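PDB 4QPK: protein phosphotransferase ChpT from Brucella abortus, which relays phosphoryl groups as a homodimeric histidine phosphotransferase in a pathway controlling cell growth, division and intracellular survival in the host. Local coordinates for residues B[96-101]-B[152-157]; B[176-181]-B[225-230]; B[70-75]-B[80-85]; B[48-53]-B[101-106]; B[189-194]-B[229-234]. All blocks are in the same frame, centred on the assembly; numbering follows the deposited sequence.

Interactions 3 and 4 lie about 31 Å apart between centres: interaction 3 packs the partly buried far end of helices 43-74 and 78-102, interaction 4 the buried base, joining helix 43-74 to F103 just beyond helix 78-102, with a methylene of an arginine in the packing. Interaction 1, also buried and near the chain centre, meets interaction 4 where F103 packs on L155, and ties helix 78-102 to the C-terminal domain through F98. Interactions 2 and 5 both use strand 229-233 within that domain. Interaction 2 is a buried sulfur-aromatic contact, whereas interaction 5 is surface packing of aliphatic groups. No hydrogen bond bridges any pair of segments; interactions 1, 3 and 4 also touch the second subunit.

Interaction 1: B[96-101]-B[152-157]; sequences LQFARI and NMLLIG
F98 of segment 96-101 reaches across to L155 and L154 of segment 152-157, and its ring makes every contact between the two helical segments. CB points toward helix 144-160, and because CG is anti to the backbone N (chi1 -176°), the ring extends away from its own helix. CB and CG serve as the stem; the outer ring atoms do the touching. On one flank F98 CE1 lies 3.9 Å from L155 CD2 and 4.0 Å from L155 CD1, at the fork of the leucine. The tip of the ring, F98 CZ, stays with the same residue, 4.1 Å from L155 CD2. On the other flank F98 CE2 approaches L154 CD1 at 4.3 Å, a methyl that sits at the ring edge, near its plane. L155 instead comes in obliquely, its side chain running past the phenyl group in the opposing direction. The end of the ring is thus fitted between two consecutive leucines by dispersion contacts alone. F98 also stacks on the ring of Y125 and touches V121, both on helix 115-126, and L154 and L155 meet that helix too. On its other side, segment 96-101 faces the second subunit, where A99 packs on C55 of that chain. The contact therefore lies where the long helix 78-102 of the dimerization domain meets helices 115-126 and 144-160, with M153 and I156 of the latter turned to strand 238-242.

Interaction 2: B[176-181]-B[225-230]; sequences TDPRFV and AGMKIS
F180 and M227 meet from backbones that are not neighbours in the sheet: F180 CA and I229 CA are 9.1 Å apart, and strand 238-242 runs between strands 178-185 and 229-233. F180 is backbone-bonded to A242 of that intervening strand, and S230 to S241. On the other side, the chain leaves helix 213-225 through a Schellman motif at G226, whose phi of 70° turns it so that M227 points back toward segment 176-181. The methionine side chain bends at its end (chi3 71°), carrying the CE methyl to the phenyl group. M227 CE lies 3.7 Å from F180 CE1 and, equally close, 3.7 Å from the backbone oxygen P178 O, while the P178 ring is grazed more distantly. The two side chains cross at about a right angle. The sulfur follows its methyl at a slant, with M227 SD 5.1 Å from the centroid of the F180 ring and 49° off the ring normal. F180 also touches L150 and L171, and M227 touches K146. This is a Met-aromatic contact within an alpha/beta sandwich, here reaching across the intervening strand 238-242, where M227 also packs on A242, in the domain that resembles the catalytic and ATP-binding domain of histidine kinases.

Interaction 3: B[70-75]-B[80-85]; sequences ELLEEG and DAMALI
L72 and A81 are the centre of this contact, with L71 joining from the outer side. Helix segments 70-74 and 80-85 run antiparallel, 166° between their directions and 8.8 Å between axes at closest approach, and the small side chain of A81 suits this spacing. Its methyl presses on the opposite backbone: A81 CB is 3.8 Å from L72 N, and 3.9 Å from L72 CB. L71 meets the same methyl through its own CB, 4.2 Å from A81 CB, so that A81 is set against two successive leucines. L72 then extends beyond the alanine, where a chi1 of -176° swings its isopropyl group beside the carbonyl carbon and brings it to M82. There CD2 of L72 lies 3.6 Å from M82 SD, and CD1 is a little farther from the same atom. M82 is bent at both chi2 and chi3, and it is the sulfur that meets the leucine fork. L72 and M82 also pack on M82 and L72, respectively, of the second subunit, and I85 on L69 of that subunit. Two antiparallel helices joined by a tight connection, paired with their counterparts from a second chain, form the four-helix bundle of a dimeric DHp domain; the contact closes its hairpin end.

Interaction 4: B[48-53]-B[101-106]; sequences ALLCSR and IAFGAA
The ring of F103 is met by two side chains from successive turns of helix 43-74, L50 and R53, and neither approaches it squarely. L50 comes with a methyl, CD2, which is 4.3 Å from F103 CD1 and sits above the ring plane, displaced outward to the rim. R53 comes with its chain: CG is 4.2 Å from F103 CE2, beyond which the arginine slants across the direction of the phenyl group. A bend at chi2 (56°) just past this CG turns the rest of R53 into a new course. The guanidinium plane ends up 74° from the ring plane, so the two flat groups are far from parallel and do not stack. Its NE forms a salt bridge with D57, one turn farther along the same helix, next to H56, the residue that is phosphorylated in the relay but unmodified here. F103 itself lies just beyond the end of helix 78-102 and also touches N152 and L155 of helix 144-160. L50 continues onto V213 and Y217 of helix 213-225, while S52 OG is hydrogen-bonded to A105 N of the second subunit, tying this region to the dimer interface. Across the two segments the chemistry is carbon against carbon: the arginine contributes a methylene to the apolar packing and sends its charged end to an acid, which probably helps hold that end in position.

Interaction 5: B[189-194]-B[229-234]; sequences LRVPPK and ISIHAT
V191 and I231 face each other with both branches engaged. V191 CG2 is 3.9 Å from I231 CG2, and V191 CG1 lies 4.1 Å from I231 CD1, the two side chains slanting across one another. A chi1 of 180° turns CG1 of V191 to the far side from its own amide nitrogen and sets CG2 next to that nitrogen, which splits the two methyls between the CG2 branch and the CD1 end of the isoleucine. CG2 also grazes A233, two residues on and pointing the same way, with V191 CG2 at 4.4 Å from A233 CB. Farther along, L189 CD2 rests on a backbone oxygen, 3.8 Å from T234 O. The touching parts run roughly antiparallel, 153° apart, without a hydrogen bond between them. Strand 229-233 is an outermost strand of the five-stranded mixed sheet in an alpha/beta sandwich like that of histidine kinase catalytic domains, and here a connecting loop packs against it. I238 of the adjoining strand touches L189, V191 and A233 alike. P192, next to V191, is the N-cap of helix 193-199, whose F195 and H199 meet I231 and whose L196 meets V191. At the far end T234 OG1 hydrogen-bonds D237 OD1 and E236 N, consistent with holding the turn into strand 238-242.

Interaction 1: B[96-101]-B[152-157]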
# COMPACT_ATOMS: atom_id res chain seq x y z
N LEU B 96 -0.94 -0.92 -8.94
CA LEU B 96 0.01 -1.44 -7.95
C LEU B 96 1.46 -1.17 -8.38
O LEU B 96 2.30 -0.78 -7.56
CB LEU B 96 -0.25 -2.93 -7.71
CG LEU B 96 -1.55 -3.17 -6.91
CD1 LEU B 96 -2.08 -4.61 -7.11
CD2 LEU B 96 -1.40 -2.86 -5.42
N GLN B 97 1.76 -1.38 -9.65
CA GLN B 97 3.13 -1.14 -10.12
C GLN B 97 3.48 0.36 -10.05
O GLN B 97 4.60 0.73 -9.72
CB GLN B 97 3.32 -1.65 -11.56
CG GLN B 97 3.24 -3.17 -11.74
CD GLN B 97 4.32 -3.92 -10.96
OE1 GLN B 97 5.37 -3.37 -10.65
NE2 GLN B 97 4.08 -5.20 -10.68
N PHE B 98 2.51 1.22 -10.36
CA PHE B 98 2.74 2.65 -10.27
C PHE B 98 2.96 3.04 -8.81
O PHE B 98 3.91 3.74 -8.48
CB PHE B 98 1.57 3.41 -10.89
CG PHE B 98 1.76 4.90 -10.93
CD1 PHE B 98 1.42 5.68 -9.83
CD2 PHE B 98 2.28 5.52 -12.06
CE1 PHE B 98 1.60 7.06 -9.86
CE2 PHE B 98 2.45 6.91 -12.10
CZ PHE B 98 2.11 7.67 -10.98
N ALA B 99 2.11 2.53 -7.93
CA ALA B 99 2.21 2.84 -6.50
C ALA B 99 3.54 2.37 -5.90
O ALA B 99 4.11 3.05 -5.05
CB ALA B 99 1.05 2.22 -5.74
N ARG B 100 4.02 1.23 -6.38
CA ARG B 100 5.27 0.63 -5.91
C ARG B 100 6.45 1.61 -6.00
O ARG B 100 7.34 1.62 -5.14
CB ARG B 100 5.56 -0.63 -6.75
CG ARG B 100 6.34 -1.73 -6.10
CD ARG B 100 6.46 -2.91 -7.07
NE ARG B 100 7.75 -3.59 -7.04
CZ ARG B 100 8.76 -3.35 -7.87
NH1 ARG B 100 8.66 -2.42 -8.81
NH2 ARG B 100 9.89 -4.04 -7.75
N ILE B 101 6.46 2.43 -7.05
CA ILE B 101 7.51 3.42 -7.26
C ILE B 101 7.09 4.80 -6.75
O ILE B 101 7.88 5.46 -6.08
CB ILE B 101 7.90 3.52 -8.76
CG1 ILE B 101 8.30 2.14 -9.30
CG2 ILE B 101 9.07 4.50 -8.96
CD1 ILE B 101 8.80 2.15 -10.75
N ASN B 152 4.52 11.67 -8.60
CA ASN B 152 3.43 12.27 -7.85
C ASN B 152 2.89 13.54 -8.52
O ASN B 152 1.71 13.85 -8.42
CB ASN B 152 3.86 12.56 -6.42
CG ASN B 152 3.68 11.34 -5.53
OD1 ASN B 152 2.61 11.12 -4.96
ND2 ASN B 152 4.72 10.52 -5.43
N MET B 153 3.76 14.26 -9.22
CA MET B 153 3.33 15.40 -10.01
C MET B 153 2.40 14.96 -11.15
O MET B 153 1.53 15.72 -11.57
CB MET B 153 4.54 16.16 -10.57
CG MET B 153 5.28 16.94 -9.50
SD MET B 153 6.77 17.75 -10.10
CE MET B 153 6.13 19.08 -11.12
N LEU B 154 2.57 13.74 -11.68
CA LEU B 154 1.65 13.24 -12.70
C LEU B 154 0.25 13.11 -12.12
O LEU B 154 -0.75 13.36 -12.81
CB LEU B 154 2.08 11.87 -13.22
CG LEU B 154 3.51 11.74 -13.71
CD1 LEU B 154 3.70 10.36 -14.36
CD2 LEU B 154 3.85 12.88 -14.65
N LEU B 155 0.16 12.70 -10.86
CA LEU B 155 -1.15 12.52 -10.24
C LEU B 155 -1.82 13.87 -10.02
O LEU B 155 -3.04 14.01 -10.20
CB LEU B 155 -1.03 11.74 -8.92
CG LEU B 155 -0.52 10.30 -9.06
CD1 LEU B 155 -0.49 9.62 -7.69
CD2 LEU B 155 -1.41 9.51 -10.00
N ILE B 156 -1.03 14.87 -9.63
CA ILE B 156 -1.55 16.23 -9.48
C ILE B 156 -2.06 16.75 -10.83
O ILE B 156 -3.16 17.28 -10.94
CB ILE B 156 -0.48 17.20 -8.94
CG1 ILE B 156 -0.04 16.80 -7.53
CG2 ILE B 156 -1.00 18.65 -8.94
CD1 ILE B 156 -1.17 16.81 -6.54
N GLY B 157 -1.26 16.54 -11.87
CA GLY B 157 -1.64 16.93 -13.21
C GLY B 157 -2.94 16.28 -13.65
O GLY B 157 -3.83 16.95 -14.17

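Interaction 2: B[176-181]-B[225-230]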
# COMPACT_ATOMS: atom_id res chain seq x y z
N THR B 176 22.33 16.39 -12.35
CA THR B 176 22.56 17.02 -11.05
C THR B 176 21.48 18.04 -10.73
O THR B 176 21.13 18.24 -9.56
CB THR B 176 23.95 17.71 -11.00
OG1 THR B 176 24.05 18.65 -12.07
CG2 THR B 176 25.06 16.68 -11.13
N ASP B 177 20.93 18.67 -11.76
CA ASP B 177 19.87 19.65 -11.56
C ASP B 177 18.71 19.41 -12.52
O ASP B 177 18.51 20.15 -13.48
CB ASP B 177 20.41 21.08 -11.73
CG ASP B 177 21.52 21.39 -10.76
OD1 ASP B 177 21.22 21.86 -9.64
OD2 ASP B 177 22.70 21.16 -11.11
N PRO B 178 17.95 18.34 -12.26
CA PRO B 178 16.83 18.03 -13.16
C PRO B 178 15.70 19.05 -13.09
O PRO B 178 15.49 19.69 -12.06
CB PRO B 178 16.36 16.65 -12.67
CG PRO B 178 16.77 16.62 -11.22
CD PRO B 178 18.07 17.37 -11.16
N ARG B 179 14.96 19.17 -14.19
CA ARG B 179 13.74 19.97 -14.22
C ARG B 179 12.61 19.09 -14.77
O ARG B 179 12.79 18.42 -15.78
CB ARG B 179 13.93 21.23 -15.07
CG ARG B 179 12.65 22.04 -15.25
CD ARG B 179 12.91 23.43 -15.85
NE ARG B 179 13.50 23.38 -17.19
CZ ARG B 179 14.78 23.63 -17.46
NH1 ARG B 179 15.61 23.97 -16.49
NH2 ARG B 179 15.22 23.55 -18.71
N PHE B 180 11.48 19.05 -14.06
CA PHE B 180 10.32 18.29 -14.51
C PHE B 180 9.23 19.24 -14.96
O PHE B 180 8.88 20.17 -14.25
CB PHE B 180 9.77 17.38 -13.39
CG PHE B 180 10.81 16.50 -12.75
CD1 PHE B 180 10.79 16.30 -11.37
CD2 PHE B 180 11.78 15.86 -13.51
CE1 PHE B 180 11.73 15.48 -10.76
CE2 PHE B 180 12.72 15.05 -12.91
CZ PHE B 180 12.70 14.85 -11.52
N VAL B 181 8.66 18.99 -16.13
CA VAL B 181 7.59 19.83 -16.62
C VAL B 181 6.38 18.98 -16.96
O VAL B 181 6.44 18.10 -17.81
CB VAL B 181 8.03 20.64 -17.86
CG1 VAL B 181 6.96 21.67 -18.20
CG2 VAL B 181 9.38 21.32 -17.58
N ALA B 225 13.73 16.64 -1.47
CA ALA B 225 14.62 16.59 -2.62
C ALA B 225 15.34 17.92 -2.89
O ALA B 225 16.22 18.00 -3.75
CB ALA B 225 13.84 16.16 -3.87
N GLY B 226 14.95 18.96 -2.15
CA GLY B 226 15.50 20.28 -2.39
C GLY B 226 15.03 20.90 -3.69
O GLY B 226 15.73 21.72 -4.30
N MET B 227 13.83 20.53 -4.13
CA MET B 227 13.25 21.07 -5.34
C MET B 227 12.01 21.90 -5.01
O MET B 227 11.34 21.67 -4.01
CB MET B 227 12.90 19.96 -6.34
CG MET B 227 14.09 19.15 -6.79
SD MET B 227 13.65 17.79 -7.89
CE MET B 227 13.21 18.64 -9.41
N LYS B 228 11.73 22.87 -5.87
CA LYS B 228 10.61 23.77 -5.71
C LYS B 228 9.60 23.54 -6.82
O LYS B 228 9.97 23.49 -7.98
CB LYS B 228 11.12 25.22 -5.72
CG LYS B 228 10.06 26.29 -5.74
CD LYS B 228 10.74 27.66 -5.74
CE LYS B 228 9.74 28.79 -5.96
NZ LYS B 228 10.43 30.10 -6.15
N ILE B 229 8.33 23.37 -6.46
CA ILE B 229 7.29 23.25 -7.46
C ILE B 229 6.70 24.61 -7.78
O ILE B 229 6.37 25.38 -6.88
CB ILE B 229 6.14 22.31 -7.00
CG1 ILE B 229 6.69 20.92 -6.72
CG2 ILE B 229 5.05 22.25 -8.05
CD1 ILE B 229 5.68 19.97 -6.07
N SER B 230 6.58 24.90 -9.07
CA SER B 230 5.89 26.11 -9.53
C SER B 230 4.63 25.74 -10.29
O SER B 230 4.57 24.72 -10.98
CB SER B 230 6.81 26.96 -10.42
OG SER B 230 7.93 27.42 -9.68

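Interaction 3: B[70-75]-B[80-85]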
# COMPACT_ATOMS: atom_id res chain seq x y z
N GLU B 70 -18.46 -13.86 -11.09
CA GLU B 70 -19.88 -14.11 -10.83
C GLU B 70 -20.64 -14.20 -12.16
O GLU B 70 -21.48 -15.07 -12.35
CB GLU B 70 -20.47 -13.01 -9.93
CG GLU B 70 -19.99 -13.05 -8.47
CD GLU B 70 -20.04 -11.69 -7.75
OE1 GLU B 70 -20.40 -10.65 -8.36
OE2 GLU B 70 -19.71 -11.66 -6.55
N LEU B 71 -20.33 -13.32 -13.10
CA LEU B 71 -21.01 -13.33 -14.40
C LEU B 71 -20.65 -14.58 -15.18
O LEU B 71 -21.48 -15.15 -15.90
CB LEU B 71 -20.68 -12.07 -15.21
CG LEU B 71 -21.28 -10.79 -14.63
CD1 LEU B 71 -20.85 -9.56 -15.45
CD2 LEU B 71 -22.80 -10.88 -14.53
N LEU B 72 -19.40 -15.01 -15.03
CA LEU B 72 -18.96 -16.20 -15.72
C LEU B 72 -19.74 -17.41 -15.21
O LEU B 72 -20.20 -18.23 -16.01
CB LEU B 72 -17.46 -16.41 -15.50
CG LEU B 72 -16.85 -17.58 -16.25
CD1 LEU B 72 -16.92 -17.38 -17.75
CD2 LEU B 72 -15.42 -17.72 -15.79
N GLU B 73 -19.94 -17.49 -13.90
CA GLU B 73 -20.67 -18.63 -13.35
C GLU B 73 -22.16 -18.59 -13.70
O GLU B 73 -22.80 -19.64 -13.76
CB GLU B 73 -20.45 -18.72 -11.83
CG GLU B 73 -21.33 -17.86 -10.95
CD GLU B 73 -20.79 -17.77 -9.53
OE1 GLU B 73 -21.45 -17.15 -8.67
OE2 GLU B 73 -19.69 -18.31 -9.28
N GLU B 74 -22.70 -17.41 -13.97
CA GLU B 74 -24.11 -17.29 -14.35
C GLU B 74 -24.34 -17.73 -15.78
O GLU B 74 -25.48 -17.99 -16.18
CB GLU B 74 -24.61 -15.86 -14.14
CG GLU B 74 -24.73 -15.50 -12.66
CD GLU B 74 -24.82 -14.00 -12.41
OE1 GLU B 74 -24.81 -13.60 -11.23
OE2 GLU B 74 -24.89 -13.23 -13.39
N GLY B 75 -23.27 -17.77 -16.57
CA GLY B 75 -23.31 -18.24 -17.95
C GLY B 75 -23.93 -17.32 -18.98
O GLY B 75 -24.53 -16.30 -18.65
N ASP B 80 -17.43 -12.10 -22.59
CA ASP B 80 -17.49 -10.79 -21.97
C ASP B 80 -16.94 -10.85 -20.55
O ASP B 80 -16.21 -9.95 -20.12
CB ASP B 80 -18.92 -10.24 -21.92
CG ASP B 80 -19.45 -9.86 -23.28
OD1 ASP B 80 -18.66 -9.76 -24.24
OD2 ASP B 80 -20.68 -9.62 -23.38
N ALA B 81 -17.30 -11.89 -19.82
CA ALA B 81 -16.86 -12.01 -18.43
C ALA B 81 -15.33 -12.14 -18.37
O ALA B 81 -14.68 -11.47 -17.57
CB ALA B 81 -17.52 -13.20 -17.76
N MET B 82 -14.76 -12.95 -19.25
CA MET B 82 -13.31 -13.12 -19.24
C MET B 82 -12.61 -11.82 -19.63
O MET B 82 -11.57 -11.47 -19.06
CB MET B 82 -12.90 -14.24 -20.18
CG MET B 82 -13.37 -15.61 -19.69
SD MET B 82 -13.06 -15.97 -17.95
CE MET B 82 -11.31 -15.58 -17.78
N ALA B 83 -13.17 -11.11 -20.60
CA ALA B 83 -12.57 -9.85 -21.03
C ALA B 83 -12.56 -8.85 -19.88
O ALA B 83 -11.57 -8.14 -19.68
CB ALA B 83 -13.30 -9.28 -22.23
N LEU B 84 -13.65 -8.80 -19.11
CA LEU B 84 -13.76 -7.95 -17.93
C LEU B 84 -12.70 -8.31 -16.88
O LEU B 84 -12.05 -7.44 -16.30
CB LEU B 84 -15.16 -8.06 -17.31
CG LEU B 84 -15.34 -7.28 -16.00
CD1 LEU B 84 -15.25 -5.76 -16.23
CD2 LEU B 84 -16.65 -7.64 -15.34
N ILE B 85 -12.54 -9.61 -16.63
CA ILE B 85 -11.55 -10.06 -15.65
C ILE B 85 -10.17 -9.62 -16.12
O ILE B 85 -9.37 -9.10 -15.33
CB ILE B 85 -11.63 -11.60 -15.44
CG1 ILE B 85 -12.93 -11.97 -14.71
CG2 ILE B 85 -10.42 -12.10 -14.64
CD1 ILE B 85 -13.26 -13.49 -14.78

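Interaction 4: B[48-53]-B[101-106]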
# COMPACT_ATOMS: atom_id res chain seq x y z
N ALA B 48 -0.01 5.26 7.23
CA ALA B 48 -1.39 4.76 7.20
C ALA B 48 -2.21 5.38 6.07
O ALA B 48 -2.92 4.68 5.35
CB ALA B 48 -2.08 5.01 8.54
N LEU B 49 -2.11 6.71 5.90
CA LEU B 49 -2.90 7.37 4.88
C LEU B 49 -2.43 7.00 3.47
O LEU B 49 -3.25 6.83 2.56
CB LEU B 49 -2.86 8.89 5.08
CG LEU B 49 -3.63 9.32 6.32
CD1 LEU B 49 -3.45 10.82 6.57
CD2 LEU B 49 -5.12 8.97 6.20
N LEU B 50 -1.12 6.85 3.27
CA LEU B 50 -0.63 6.39 1.96
C LEU B 50 -1.14 4.98 1.66
O LEU B 50 -1.57 4.70 0.54
CB LEU B 50 0.90 6.41 1.88
CG LEU B 50 1.56 7.79 1.84
CD1 LEU B 50 3.07 7.65 1.93
CD2 LEU B 50 1.17 8.52 0.56
N CYS B 51 -1.11 4.11 2.65
CA CYS B 51 -1.65 2.77 2.47
C CYS B 51 -3.15 2.79 2.15
O CYS B 51 -3.62 2.05 1.28
CB CYS B 51 -1.38 1.91 3.71
SG CYS B 51 0.36 1.36 3.83
N SER B 52 -3.92 3.64 2.84
CA SER B 52 -5.35 3.78 2.55
C SER B 52 -5.59 4.26 1.12
O SER B 52 -6.53 3.83 0.45
CB SER B 52 -6.00 4.75 3.54
OG SER B 52 -6.26 4.11 4.77
N ARG B 53 -4.75 5.17 0.66
CA ARG B 53 -4.90 5.70 -0.70
C ARG B 53 -4.69 4.59 -1.73
O ARG B 53 -5.45 4.50 -2.69
CB ARG B 53 -3.93 6.86 -0.94
CG ARG B 53 -3.87 7.30 -2.41
CD ARG B 53 -5.23 7.68 -3.00
NE ARG B 53 -5.07 8.15 -4.37
CZ ARG B 53 -4.93 9.43 -4.70
NH1 ARG B 53 -4.79 9.78 -5.97
NH2 ARG B 53 -4.92 10.35 -3.75
N ILE B 101 6.46 2.43 -7.05
CA ILE B 101 7.51 3.42 -7.26
C ILE B 101 7.09 4.80 -6.75
O ILE B 101 7.88 5.46 -6.08
CB ILE B 101 7.90 3.52 -8.76
CG1 ILE B 101 8.30 2.14 -9.30
CG2 ILE B 101 9.07 4.50 -8.96
CD1 ILE B 101 8.80 2.15 -10.75
N ALA B 102 5.85 5.23 -7.01
CA ALA B 102 5.46 6.59 -6.64
C ALA B 102 5.32 6.77 -5.12
O ALA B 102 5.67 7.82 -4.57
CB ALA B 102 4.15 6.97 -7.33
N PHE B 103 4.83 5.74 -4.45
CA PHE B 103 4.61 5.79 -3.01
C PHE B 103 5.60 4.89 -2.28
O PHE B 103 6.05 5.21 -1.18
CB PHE B 103 3.18 5.38 -2.63
CG PHE B 103 2.09 6.24 -3.22
CD1 PHE B 103 2.28 7.59 -3.46
CD2 PHE B 103 0.86 5.68 -3.54
CE1 PHE B 103 1.26 8.36 -4.00
CE2 PHE B 103 -0.15 6.45 -4.09
CZ PHE B 103 0.05 7.79 -4.32
N GLY B 104 5.90 3.74 -2.88
CA GLY B 104 6.77 2.73 -2.31
C GLY B 104 8.27 2.99 -2.44
O GLY B 104 8.71 4.07 -2.83
N ALA B 105 9.05 1.98 -2.11
CA ALA B 105 10.51 2.09 -2.21
C ALA B 105 11.09 1.32 -3.41
O ALA B 105 12.30 1.16 -3.52
CB ALA B 105 11.14 1.57 -0.92
N ALA B 106 10.23 0.87 -4.32
CA ALA B 106 10.69 -0.03 -5.38
C ALA B 106 11.50 0.65 -6.47
O ALA B 106 11.40 1.87 -6.68
CB ALA B 106 9.53 -0.73 -6.00

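Interaction 5: B[189-194]-B[229-234]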
# COMPACT_ATOMS: atom_id res chain seq x y z
N LEU B 189 -10.12 22.79 -16.72
CA LEU B 189 -8.78 23.08 -16.26
C LEU B 189 -8.87 23.75 -14.90
O LEU B 189 -9.37 24.87 -14.80
CB LEU B 189 -8.09 23.99 -17.27
CG LEU B 189 -6.59 24.02 -17.51
CD1 LEU B 189 -6.03 22.62 -17.70
CD2 LEU B 189 -6.35 24.88 -18.74
N ARG B 190 -8.38 23.09 -13.86
CA ARG B 190 -8.35 23.71 -12.54
C ARG B 190 -7.27 23.12 -11.66
O ARG B 190 -7.15 21.90 -11.56
CB ARG B 190 -9.71 23.56 -11.85
CG ARG B 190 -10.26 22.15 -11.85
N VAL B 191 -6.47 23.97 -11.04
CA VAL B 191 -5.51 23.47 -10.06
C VAL B 191 -6.28 22.82 -8.93
O VAL B 191 -7.21 23.42 -8.39
CB VAL B 191 -4.60 24.58 -9.52
CG1 VAL B 191 -3.62 24.02 -8.50
CG2 VAL B 191 -3.87 25.28 -10.66
N PRO B 192 -5.94 21.56 -8.59
CA PRO B 192 -6.62 20.89 -7.47
C PRO B 192 -6.55 21.73 -6.20
O PRO B 192 -5.46 22.12 -5.80
CB PRO B 192 -5.85 19.58 -7.34
CG PRO B 192 -5.37 19.30 -8.75
CD PRO B 192 -5.01 20.66 -9.29
N PRO B 193 -7.71 22.04 -5.61
CA PRO B 193 -7.81 23.01 -4.51
C PRO B 193 -6.94 22.67 -3.29
O PRO B 193 -6.34 23.57 -2.71
CB PRO B 193 -9.30 22.96 -4.14
CG PRO B 193 -9.98 22.48 -5.37
CD PRO B 193 -9.03 21.51 -6.00
N LYS B 194 -6.88 21.40 -2.92
CA LYS B 194 -6.09 20.98 -1.77
C LYS B 194 -4.61 21.19 -2.03
O LYS B 194 -3.87 21.62 -1.15
CB LYS B 194 -6.37 19.51 -1.42
N ILE B 229 8.33 23.37 -6.46
CA ILE B 229 7.29 23.25 -7.46
C ILE B 229 6.70 24.61 -7.78
O ILE B 229 6.37 25.38 -6.88
CB ILE B 229 6.14 22.31 -7.00
CG1 ILE B 229 6.69 20.92 -6.72
CG2 ILE B 229 5.05 22.25 -8.05
CD1 ILE B 229 5.68 19.97 -6.07
N SER B 230 6.58 24.90 -9.07
CA SER B 230 5.89 26.11 -9.53
C SER B 230 4.63 25.74 -10.29
O SER B 230 4.57 24.72 -10.98
CB SER B 230 6.81 26.96 -10.42
OG SER B 230 7.93 27.42 -9.68
N ILE B 231 3.62 26.59 -10.15
CA ILE B 231 2.37 26.42 -10.87
C ILE B 231 2.18 27.61 -11.79
O ILE B 231 2.17 28.75 -11.34
CB ILE B 231 1.16 26.34 -9.93
CG1 ILE B 231 1.36 25.27 -8.86
CG2 ILE B 231 -0.09 26.05 -10.73
CD1 ILE B 231 0.26 25.25 -7.81
N HIS B 232 2.05 27.35 -13.09
CA HIS B 232 1.72 28.38 -14.07
C HIS B 232 0.43 28.03 -14.81
O HIS B 232 0.43 27.19 -15.70
CB HIS B 232 2.85 28.58 -15.07
CG HIS B 232 2.61 29.72 -16.01
ND1 HIS B 232 1.66 30.68 -15.78
CD2 HIS B 232 3.19 30.04 -17.19
CE1 HIS B 232 1.66 31.56 -16.77
NE2 HIS B 232 2.58 31.19 -17.64
N ALA B 233 -0.67 28.68 -14.42
CA ALA B 233 -1.98 28.41 -15.00
C ALA B 233 -2.45 29.53 -15.94
O ALA B 233 -2.49 30.70 -15.54
CB ALA B 233 -3.01 28.20 -13.90
N THR B 234 -2.76 29.17 -17.18
CA THR B 234 -3.35 30.09 -18.15
C THR B 234 -4.70 29.53 -18.62
O THR B 234 -5.14 28.48 -18.16
CB THR B 234 -2.43 30.31 -19.36
OG1 THR B 234 -2.39 29.12 -20.17
CG2 THR B 234 -1.03 30.68 -18.91